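PDB 5OD4: secreted in xylem 3 from Fusarium oxysporum, which acts as an effector of a fungal plant pathogen, suppressing host immunity and probably being recognised in resistant plants. Local coordinates for residues R30-P36 with R49-S54; A75-I79 with L123-D128. One frame throughout, in Å; residues are numbered along the deposited sequence. Where two conformers were deposited one is given.

The two contacts belong to different sheets of the beta-sandwich and lie on opposite sides of the chain's centre, their own centres about 23 Å apart. Contact 1 is a surface contact: an irregular loop runs along strand 47-53 and is held by two salt bridges, a proline on a tyrosine and bridging water, with an ethanediol, probably from the crystallisation liquor, in the gap. Contact 2 is partly buried and is made by sheet pairing itself, with main-chain hydrogen bonds between the two central strands of the other sheet and aliphatic side chains facing inward; charges gather toward the chain's C-terminus, around Asp128. They touch across the sandwich, Ile50 CD1 lying 4.1 Å from Leu123 CD2.

Contact 1 of 2, residues R30-P36 with R49-S54; sequences RMLHRDP and RIYERS. With EDO (1,2-ethanediol), chain E; EDO (1,2-ethanediol), chain C.
Along strand 47-53 of the beta-sandwich, the irregular loop 30-36, extended through His33 and kinked at Arg34 (phi/psi -72/-21) and Asp35 (-147/65), is held without strand pairing, by side chains and solvent-mediated backbone bonds; CA atoms of Leu32 and Arg53 are 6.4 Å apart, those of Pro36 and Tyr51 7.2 Å. Arg30 (chi1 m, chi2 p) forms a two-pronged salt bridge with Glu52, NE to OE1 2.7 Å and NH2 to OE2 2.9 Å; NH1 reaches Pro25 and Tyr28. Leu32 places CD2 3.6 Å from Glu52 O. The chain E ethanediol, probably from the crystallisation liquor, fills the gap: O1 accepts from His33 N (3.0 Å) and donates to Glu52 O (2.7 Å); O2 accepts from Glu52 N (2.9 Å). Water 1 also bridges His33 O and Glu52 O. Water 2 joins Arg34 O to Tyr51 OH, which also bonds Asp64. Asp35 OD1 forms a salt bridge with Arg49 NH1 (2.8 Å), which also donates to Pro36 O (2.8 Å). Pro36 CG makes a CH-pi contact, 4.0 Å from the Tyr51 ring centroid.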
ATOM      1  N   ARG A  30      18.337  -4.365  -7.946  1.00  9.41           N
ATOM      2  CA  ARG A  30      17.435  -3.257  -8.249  1.00 10.54           C
ATOM      3  C   ARG A  30      18.227  -1.984  -8.455  1.00  9.70           C
ATOM      4  O   ARG A  30      19.270  -1.797  -7.839  1.00 12.02           O
ATOM      5  CB  ARG A  30      16.573  -2.881  -7.064  1.00 13.86           C
ATOM      6  CG  ARG A  30      15.502  -3.801  -6.688  1.00 14.93           C
ATOM      7  CD  ARG A  30      15.958  -4.992  -5.952  1.00 12.99           C
ATOM      8  NE  ARG A  30      14.868  -5.530  -5.215  1.00 11.99           N
ATOM      9  CZ  ARG A  30      14.774  -6.749  -4.759  1.00 10.69           C
ATOM     10  NH1 ARG A  30      15.646  -7.670  -5.079  1.00 11.59           N
ATOM     11  NH2 ARG A  30      13.669  -7.079  -4.067  1.00 13.22           N
ATOM     12  N   MET A  31      17.694  -1.083  -9.249  1.00  8.95           N
ATOM     13  CA  MET A  31      18.232   0.276  -9.337  1.00  9.35           C
ATOM     14  C   MET A  31      17.366   1.157  -8.450  1.00  8.48           C
ATOM     15  O   MET A  31      16.163   1.330  -8.674  1.00 11.53           O
ATOM     16  CB  MET A  31      18.190   0.779 -10.768  1.00  9.72           C
ATOM     17  CG  MET A  31      18.973  -0.040 -11.755  1.00 11.05           C
ATOM     18  SD  MET A  31      20.720  -0.349 -11.378  1.00 13.27           S
ATOM     19  CE  MET A  31      21.221   1.324 -11.388  1.00 17.01           C
ATOM     20  N   LEU A  32      17.953   1.690  -7.387  1.00  9.94           N
ATOM     21  CA  LEU A  32      17.192   2.426  -6.386  1.00 10.35           C
ATOM     22  C   LEU A  32      17.148   3.928  -6.735  1.00 13.11           C
ATOM     23  O   LEU A  32      18.040   4.454  -7.402  1.00 16.35           O
ATOM     24  CB  LEU A  32      17.769   2.220  -4.984  1.00 11.95           C
ATOM     25  CG  LEU A  32      17.788   0.755  -4.524  1.00 13.31           C
ATOM     26  CD1 LEU A  32      18.467   0.674  -3.180  1.00 16.55           C
ATOM     27  CD2 LEU A  32      16.422   0.113  -4.462  1.00 15.16           C
ATOM     28  N   HIS A  33      16.084   4.613  -6.314  1.00 15.10           N
ATOM     29  CA  HIS A  33      15.876   6.047  -6.640  1.00 17.13           C
ATOM     30  C   HIS A  33      15.306   6.734  -5.418  1.00 17.89           C
ATOM     31  O   HIS A  33      14.454   6.182  -4.736  1.00 18.80           O
ATOM     32  CB  HIS A  33      14.914   6.170  -7.825  1.00 18.59           C
ATOM     33  CG  HIS A  33      14.852   7.517  -8.475  1.00 21.28           C
ATOM     34  ND1 HIS A  33      15.456   7.782  -9.681  1.00 26.07           N
ATOM     35  CD2 HIS A  33      14.177   8.636  -8.143  1.00 20.10           C
ATOM     36  CE1 HIS A  33      15.196   9.032 -10.030  1.00 30.45           C
ATOM     37  NE2 HIS A  33      14.407   9.563  -9.117  1.00 27.63           N
ATOM     38  N   ARG A  34      15.730   7.970  -5.167  1.00 21.31           N
ATOM     39  CA  ARG A  34      15.272   8.737  -3.994  1.00 23.78           C
ATOM     40  C   ARG A  34      13.820   9.216  -4.099  1.00 23.83           C
ATOM     41  O   ARG A  34      13.201   9.541  -3.092  1.00 30.98           O
ATOM     42  CB  ARG A  34      16.167   9.962  -3.760  1.00 28.07           C
ATOM     43  CG  ARG A  34      17.664   9.690  -3.618  1.00 36.21           C
ATOM     44  CD  ARG A  34      18.455  10.960  -3.301  1.00 41.58           C
ATOM     45  NE  ARG A  34      18.420  11.962  -4.384  1.00 47.22           N
ATOM     46  CZ  ARG A  34      17.547  12.969  -4.508  1.00 51.57           C
ATOM     47  NH1 ARG A  34      16.569  13.169  -3.624  1.00 58.16           N
ATOM     48  NH2 ARG A  34      17.650  13.797  -5.547  1.00 53.06           N
ATOM     49  N   ASP A  35      13.318   9.269  -5.330  1.00 20.80           N
ATOM     50  CA  ASP A  35      12.001   9.834  -5.679  1.00 20.02           C
ATOM     51  C   ASP A  35      11.287   9.093  -6.900  1.00 17.92           C
ATOM     52  O   ASP A  35      11.132   9.663  -7.960  1.00 24.88           O
ATOM     53  CB  ASP A  35      12.205  11.335  -5.948  1.00 21.65           C
ATOM     54  CG  ASP A  35      10.947  12.166  -5.752  1.00 26.84           C
ATOM     55  OD1 ASP A  35       9.975  11.698  -5.093  1.00 32.28           O
ATOM     56  OD2 ASP A  35      10.945  13.313  -6.247  1.00 30.36           O
ATOM     57  N   PRO A  36      10.908   7.802  -6.767  1.00 14.63           N
ATOM     58  CA  PRO A  36      10.298   7.012  -7.852  0.50 14.64           C
ATOM     59  C   PRO A  36       8.884   7.491  -8.246  1.00 12.51           C
ATOM     60  O   PRO A  36       8.229   8.217  -7.491  1.00 11.81           O
ATOM     61  CB  PRO A  36      10.300   5.562  -7.326  0.50 14.18           C
ATOM     62  CG  PRO A  36      11.004   5.616  -5.995  0.50 13.14           C
ATOM     63  CD  PRO A  36      10.948   7.042  -5.514  0.50 14.09           C
ATOM     64  N   ARG A  49       2.728   5.043  -4.892  1.00  6.54           N
ATOM     65  CA  ARG A  49       3.920   4.399  -5.411  1.00  6.84           C
ATOM     66  C   ARG A  49       4.346   3.311  -4.457  1.00  6.56           C
ATOM     67  O   ARG A  49       4.201   3.441  -3.247  1.00  7.29           O
ATOM     68  CB  ARG A  49       5.054   5.392  -5.683  1.00  7.42           C
ATOM     69  CG  ARG A  49       5.414   6.271  -4.509  1.00  7.48           C
ATOM     70  CD  ARG A  49       6.535   7.220  -4.882  1.00  9.00           C
ATOM     71  NE  ARG A  49       6.953   7.982  -3.723  1.00  9.17           N
ATOM     72  CZ  ARG A  49       7.809   8.974  -3.767  1.00 10.78           C
ATOM     73  NH1 ARG A  49       8.345   9.374  -4.913  1.00 12.98           N
ATOM     74  NH2 ARG A  49       8.111   9.599  -2.650  1.00 11.93           N
ATOM     75  N   ILE A  50       4.891   2.239  -5.028  1.00  7.04           N
ATOM     76  CA  ILE A  50       5.355   1.056  -4.316  1.00  7.13           C
ATOM     77  C   ILE A  50       6.781   0.838  -4.771  1.00  7.40           C
ATOM     78  O   ILE A  50       7.027   0.695  -5.971  1.00  8.71           O
ATOM     79  CB  ILE A  50       4.480  -0.169  -4.639  1.00  7.73           C
ATOM     80  CG1 ILE A  50       2.995   0.080  -4.319  1.00  8.55           C
ATOM     81  CG2 ILE A  50       5.012  -1.377  -3.902  1.00  9.17           C
ATOM     82  CD1 ILE A  50       2.051  -0.942  -4.898  1.00 10.20           C
ATOM     83  N   TYR A  51       7.726   0.872  -3.844  1.00  7.30           N
ATOM     84  CA  TYR A  51       9.133   0.888  -4.212  1.00  7.99           C
ATOM     85  C   TYR A  51       9.975   0.352  -3.100  1.00  7.95           C
ATOM     86  O   TYR A  51       9.466  -0.037  -2.068  1.00  9.33           O
ATOM     87  CB  TYR A  51       9.559   2.296  -4.641  1.00  8.60           C
ATOM     88  CG  TYR A  51       9.449   3.348  -3.574  1.00  8.62           C
ATOM     89  CD1 TYR A  51       8.224   3.937  -3.258  1.00  8.64           C
ATOM     90  CD2 TYR A  51      10.558   3.794  -2.900  1.00  9.36           C
ATOM     91  CE1 TYR A  51       8.122   4.934  -2.304  1.00  8.82           C
ATOM     92  CE2 TYR A  51      10.471   4.819  -1.971  1.00  9.68           C
ATOM     93  CZ  TYR A  51       9.262   5.393  -1.678  1.00  9.24           C
ATOM     94  OH  TYR A  51       9.193   6.430  -0.769  1.00 10.06           O
ATOM     95  N   GLU A  52      11.286   0.311  -3.324  1.00  9.10           N
ATOM     96  CA  GLU A  52      12.236  -0.111  -2.300  1.00  8.96           C
ATOM     97  C   GLU A  52      13.257   0.977  -2.042  1.00  8.86           C
ATOM     98  O   GLU A  52      13.570   1.786  -2.922  1.00 10.49           O
ATOM     99  CB  GLU A  52      12.926  -1.419  -2.698  1.00 10.66           C
ATOM    100  CG  GLU A  52      11.890  -2.568  -2.725  1.00 11.37           C
ATOM    101  CD  GLU A  52      12.285  -3.759  -3.589  1.00 12.97           C
ATOM    102  OE1 GLU A  52      13.056  -3.572  -4.554  1.00 15.11           O
ATOM    103  OE2 GLU A  52      11.891  -4.897  -3.234  1.00 13.58           O
ATOM    104  N   ARG A  53      13.775   0.998  -0.813  1.00  9.78           N
ATOM    105  CA  ARG A  53      14.841   1.884  -0.417  1.00 12.38           C
ATOM    106  C   ARG A  53      15.839   1.141   0.415  1.00 12.66           C
ATOM    107  O   ARG A  53      15.539   0.175   1.088  1.00 14.75           O
ATOM    108  CB  ARG A  53      14.310   3.107   0.318  1.00 18.45           C
ATOM    109  CG  ARG A  53      13.698   2.916   1.675  1.00 24.30           C
ATOM    110  CD  ARG A  53      13.654   4.226   2.475  1.00 27.06           C
ATOM    111  NE  ARG A  53      12.680   5.174   1.935  1.00 27.18           N
ATOM    112  CZ  ARG A  53      11.541   5.587   2.531  1.00 26.00           C
ATOM    113  NH1 ARG A  53      10.753   6.457   1.907  1.00 23.04           N
ATOM    114  NH2 ARG A  53      11.157   5.145   3.731  1.00 25.43           N
ATOM    115  N   SER A  54      17.069   1.617   0.389  1.00 14.99           N
ATOM    116  CA  SER A  54      18.113   1.016   1.194  1.00 18.99           C
ATOM    117  C   SER A  54      18.004   1.386   2.689  1.00 23.80           C
ATOM    118  O   SER A  54      17.599   2.498   2.999  1.00 31.69           O
ATOM    119  CB  SER A  54      19.473   1.463   0.696  1.00 23.23           C
ATOM    120  OG  SER A  54      19.728   0.989  -0.592  1.00 33.98           O
TER
HETATM  121  C1  EDO E 204      13.077   2.734  -6.632  1.00 20.77           C
HETATM  122  O1  EDO E 204      13.863   2.879  -5.422  1.00 18.07           O
HETATM  123  C2  EDO E 204      12.917   1.265  -7.062  1.00 20.78           C
HETATM  124  O2  EDO E 204      12.105   0.541  -6.123  1.00 17.32           O
HETATM  125  C1  EDO C 202       3.361   2.384  -8.558  1.00 18.67           C
HETATM  126  O1  EDO C 202       4.671   2.220  -7.911  1.00 13.54           O
HETATM  127  C2  EDO C 202       3.031   1.444  -9.713  1.00 21.61           C
HETATM  128  O2  EDO C 202       3.192   0.118  -9.238  1.00 22.34           O
HETATM  129  O   HOH W   1      14.599   4.489  -2.793  1.00 26.55           O
HETATM  130  O   HOH W   2      11.594   8.004  -0.869  1.00 41.28           O

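Contact 2 of 2, residues A75-I79 with L123-D128; sequences ANYEI and LTISED. With EDO (1,2-ethanediol), chain F.
The chain's last residue prolongs the ladder beyond the paired strands: Asp128 N donates to Asn76 O at 2.8 Å, and water 3 links the two side chains, 2.9 Å from Asn76 ND2 and 3.1 Å from Asp128 OD2; Asn76 OD1 accepts from Thr103 N. Further in, both backbones are extended and antiparallel, the segment axes 4.5 Å apart at 167°. Glu78 and Ser126 form the hydrogen-bonded pair, Glu78 N to Ser126 O 2.8 Å and Ser126 N to Glu78 O 2.9 Å. Tyr77 with Glu127 and Ile79 with Ile125 are non-hydrogen-bonded pairs, CA atoms 4.2 and 4.6 Å apart. Strands 77-85 and 119-127 are the two central strands of one four-stranded sheet of the beta-sandwich, flanked by 94-101 and 17-21. Ile79 and Ile125, both m,t, lie on the face that looks into the sandwich, where Ile79 also meets Ala109 and Ile111 of the other sheet; Ile79 CG2 lies 3.9 Å from Leu123 CD1 and 4.4 Å from Ile125 CG1. Tyr77 (chi1 m), on the same face, brings CE2 to 3.9 Å from Glu127 CB. Glu78 and Ser126 project from the other face. Arg100 of strand 94-101 makes salt bridges with both Glu78 and Asp128, and Ser126 OG hydrogen-bonds to Ser16 OG. At the exposed end, Glu127 is fully extended (chi1 and chi2 t), with OE2 3.3 Å from Ala75 CB.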
ATOM      1  N   ALA A  75     -11.212  14.096   1.836  1.00  8.14           N
ATOM      2  CA  ALA A  75     -11.915  13.107   2.656  1.00  8.72           C
ATOM      3  C   ALA A  75     -10.858  12.333   3.411  1.00  7.55           C
ATOM      4  O   ALA A  75      -9.658  12.484   3.179  1.00  8.06           O
ATOM      5  CB  ALA A  75     -12.796  12.216   1.815  1.00 10.73           C
ATOM      6  N   ASN A  76     -11.339  11.461   4.310  1.00  8.18           N
ATOM      7  CA  ASN A  76     -10.445  10.507   4.982  1.00  8.20           C
ATOM      8  C   ASN A  76     -10.372   9.219   4.211  1.00  7.68           C
ATOM      9  O   ASN A  76     -11.378   8.749   3.687  1.00  9.32           O
ATOM     10  CB  ASN A  76     -10.985  10.204   6.381  1.00  9.00           C
ATOM     11  CG  ASN A  76     -11.001  11.416   7.270  1.00  9.49           C
ATOM     12  OD1 ASN A  76      -9.969  12.054   7.478  1.00 11.14           O
ATOM     13  ND2 ASN A  76     -12.171  11.720   7.833  1.00 12.36           N
ATOM     14  N   TYR A  77      -9.172   8.637   4.160  1.00  7.48           N
ATOM     15  CA  TYR A  77      -8.941   7.377   3.454  1.00  7.53           C
ATOM     16  C   TYR A  77      -8.231   6.402   4.352  1.00  7.58           C
ATOM     17  O   TYR A  77      -7.319   6.742   5.127  1.00  9.18           O
ATOM     18  CB  TYR A  77      -8.080   7.595   2.186  1.00  8.37           C
ATOM     19  CG  TYR A  77      -8.696   8.530   1.183  1.00  7.65           C
ATOM     20  CD1 TYR A  77      -8.568   9.916   1.334  1.00  8.14           C
ATOM     21  CD2 TYR A  77      -9.389   8.078   0.089  1.00  8.99           C
ATOM     22  CE1 TYR A  77      -9.114  10.781   0.428  1.00  8.73           C
ATOM     23  CE2 TYR A  77      -9.934   8.951  -0.848  1.00 10.30           C
ATOM     24  CZ  TYR A  77      -9.796  10.293  -0.675  1.00  9.76           C
ATOM     25  OH  TYR A  77     -10.301  11.222  -1.538  1.00 13.09           O
ATOM     26  N   GLU A  78      -8.646   5.140   4.223  1.00  7.21           N
ATOM     27  CA  GLU A  78      -8.045   3.980   4.866  1.00  7.48           C
ATOM     28  C   GLU A  78      -7.107   3.313   3.869  1.00  7.09           C
ATOM     29  O   GLU A  78      -7.494   3.059   2.722  1.00  8.42           O
ATOM     30  CB  GLU A  78      -9.169   3.029   5.289  1.00  8.49           C
ATOM     31  CG  GLU A  78      -8.735   1.717   5.912  1.00  8.85           C
ATOM     32  CD  GLU A  78      -8.171   1.828   7.298  1.00  9.18           C
ATOM     33  OE1 GLU A  78      -8.038   2.913   7.855  1.00 10.26           O
ATOM     34  OE2 GLU A  78      -7.847   0.743   7.873  1.00  9.82           O
ATOM     35  N   ILE A  79      -5.879   3.011   4.308  1.00  6.76           N
ATOM     36  CA  ILE A  79      -4.867   2.369   3.487  1.00  6.82           C
ATOM     37  C   ILE A  79      -4.419   1.119   4.236  1.00  6.69           C
ATOM     38  O   ILE A  79      -4.021   1.200   5.392  1.00  7.78           O
ATOM     39  CB  ILE A  79      -3.669   3.304   3.267  1.00  7.37           C
ATOM     40  CG1 ILE A  79      -4.087   4.601   2.596  1.00  9.07           C
ATOM     41  CG2 ILE A  79      -2.595   2.608   2.457  1.00  8.18           C
ATOM     42  CD1 ILE A  79      -3.141   5.740   2.829  1.00 10.20           C
ATOM     43  N   LEU A 123      -2.579  -4.454  -1.321  1.00  7.42           N
ATOM     44  CA  LEU A 123      -2.836  -3.085  -0.921  1.00  7.32           C
ATOM     45  C   LEU A 123      -4.280  -2.719  -1.266  1.00  7.40           C
ATOM     46  O   LEU A 123      -4.733  -2.963  -2.385  1.00  9.16           O
ATOM     47  CB  LEU A 123      -1.896  -2.151  -1.701  1.00  8.27           C
ATOM     48  CG  LEU A 123      -2.127  -0.656  -1.604  1.00  8.52           C
ATOM     49  CD1 LEU A 123      -1.912  -0.161  -0.183  1.00  8.38           C
ATOM     50  CD2 LEU A 123      -1.234   0.086  -2.588  1.00 10.74           C
ATOM     51  N   THR A 124      -4.953  -2.082  -0.311  1.00  7.00           N
ATOM     52  CA  THR A 124      -6.288  -1.501  -0.549  1.00  7.29           C
ATOM     53  C   THR A 124      -6.254  -0.066  -0.081  1.00  6.95           C
ATOM     54  O   THR A 124      -5.776   0.224   1.023  1.00  8.14           O
ATOM     55  CB  THR A 124      -7.382  -2.266   0.186  1.00  8.85           C
ATOM     56  OG1 THR A 124      -7.373  -3.642  -0.180  1.00 10.90           O
ATOM     57  CG2 THR A 124      -8.764  -1.700  -0.121  1.00 10.06           C
ATOM     58  N   ILE A 125      -6.794   0.828  -0.900  1.00  7.10           N
ATOM     59  CA  ILE A 125      -6.987   2.258  -0.563  1.00  7.95           C
ATOM     60  C   ILE A 125      -8.469   2.530  -0.737  1.00  8.10           C
ATOM     61  O   ILE A 125      -9.034   2.260  -1.817  1.00  9.48           O
ATOM     62  CB  ILE A 125      -6.187   3.168  -1.498  1.00  8.63           C
ATOM     63  CG1 ILE A 125      -4.676   2.850  -1.440  1.00  8.66           C
ATOM     64  CG2 ILE A 125      -6.427   4.624  -1.170  1.00 10.63           C
ATOM     65  CD1 ILE A 125      -3.845   3.550  -2.500  1.00 10.75           C
ATOM     66  N   SER A 126      -9.118   3.092   0.290  1.00  8.01           N
ATOM     67  CA  SER A 126     -10.561   3.384   0.192  1.00  8.56           C
ATOM     68  C   SER A 126     -10.924   4.593   1.007  1.00  8.49           C
ATOM     69  O   SER A 126     -10.475   4.744   2.117  1.00 10.27           O
ATOM     70  CB  SER A 126     -11.355   2.190   0.696  1.00 10.80           C
ATOM     71  OG  SER A 126     -12.726   2.396   0.487  1.00 18.31           O
ATOM     72  N   GLU A 127     -11.815   5.409   0.469  1.00  9.43           N
ATOM     73  CA  GLU A 127     -12.427   6.471   1.252  1.00  9.42           C
ATOM     74  C   GLU A 127     -13.216   5.904   2.389  1.00 10.82           C
ATOM     75  O   GLU A 127     -13.886   4.903   2.206  1.00 14.43           O
ATOM     76  CB  GLU A 127     -13.298   7.371   0.356  1.00 10.73           C
ATOM     77  CG  GLU A 127     -13.906   8.533   1.105  1.00 10.94           C
ATOM     78  CD  GLU A 127     -14.776   9.469   0.267  1.00 11.64           C
ATOM     79  OE1 GLU A 127     -14.833   9.257  -0.991  1.00 14.50           O
ATOM     80  OE2 GLU A 127     -15.388  10.379   0.855  1.00 11.02           O
ATOM     81  N   ASP A 128     -13.160   6.557   3.540  1.00 11.36           N
ATOM     82  CA  ASP A 128     -14.028   6.144   4.657  1.00 16.93           C
ATOM     83  C   ASP A 128     -15.514   6.214   4.315  1.00 22.65           C
ATOM     84  O   ASP A 128     -15.884   7.225   3.711  1.00 27.83           O
ATOM     85  CB  ASP A 128     -13.943   7.049   5.861  1.00 21.75           C
ATOM     86  CG  ASP A 128     -12.788   6.723   6.714  1.00 23.03           C
ATOM     87  OD1 ASP A 128     -12.091   5.763   6.326  1.00 23.62           O
ATOM     88  OD2 ASP A 128     -12.598   7.389   7.774  1.00 26.47           O
ATOM     89  OXT ASP A 128     -16.362   5.393   4.716  1.00 31.09           O
TER
HETATM   90  C1  EDO F 205     -18.790   9.313   0.147  1.00 25.13           C
HETATM   91  O1  EDO F 205     -18.852   7.883   0.379  1.00 30.41           O
HETATM   92  C2  EDO F 205     -18.430   9.623  -1.311  1.00 20.35           C
HETATM   93  O2  EDO F 205     -17.470   8.705  -1.817  1.00 15.82           O
HETATM   94  O   HOH W   3     -14.460   9.904   7.438  1.00 23.45           O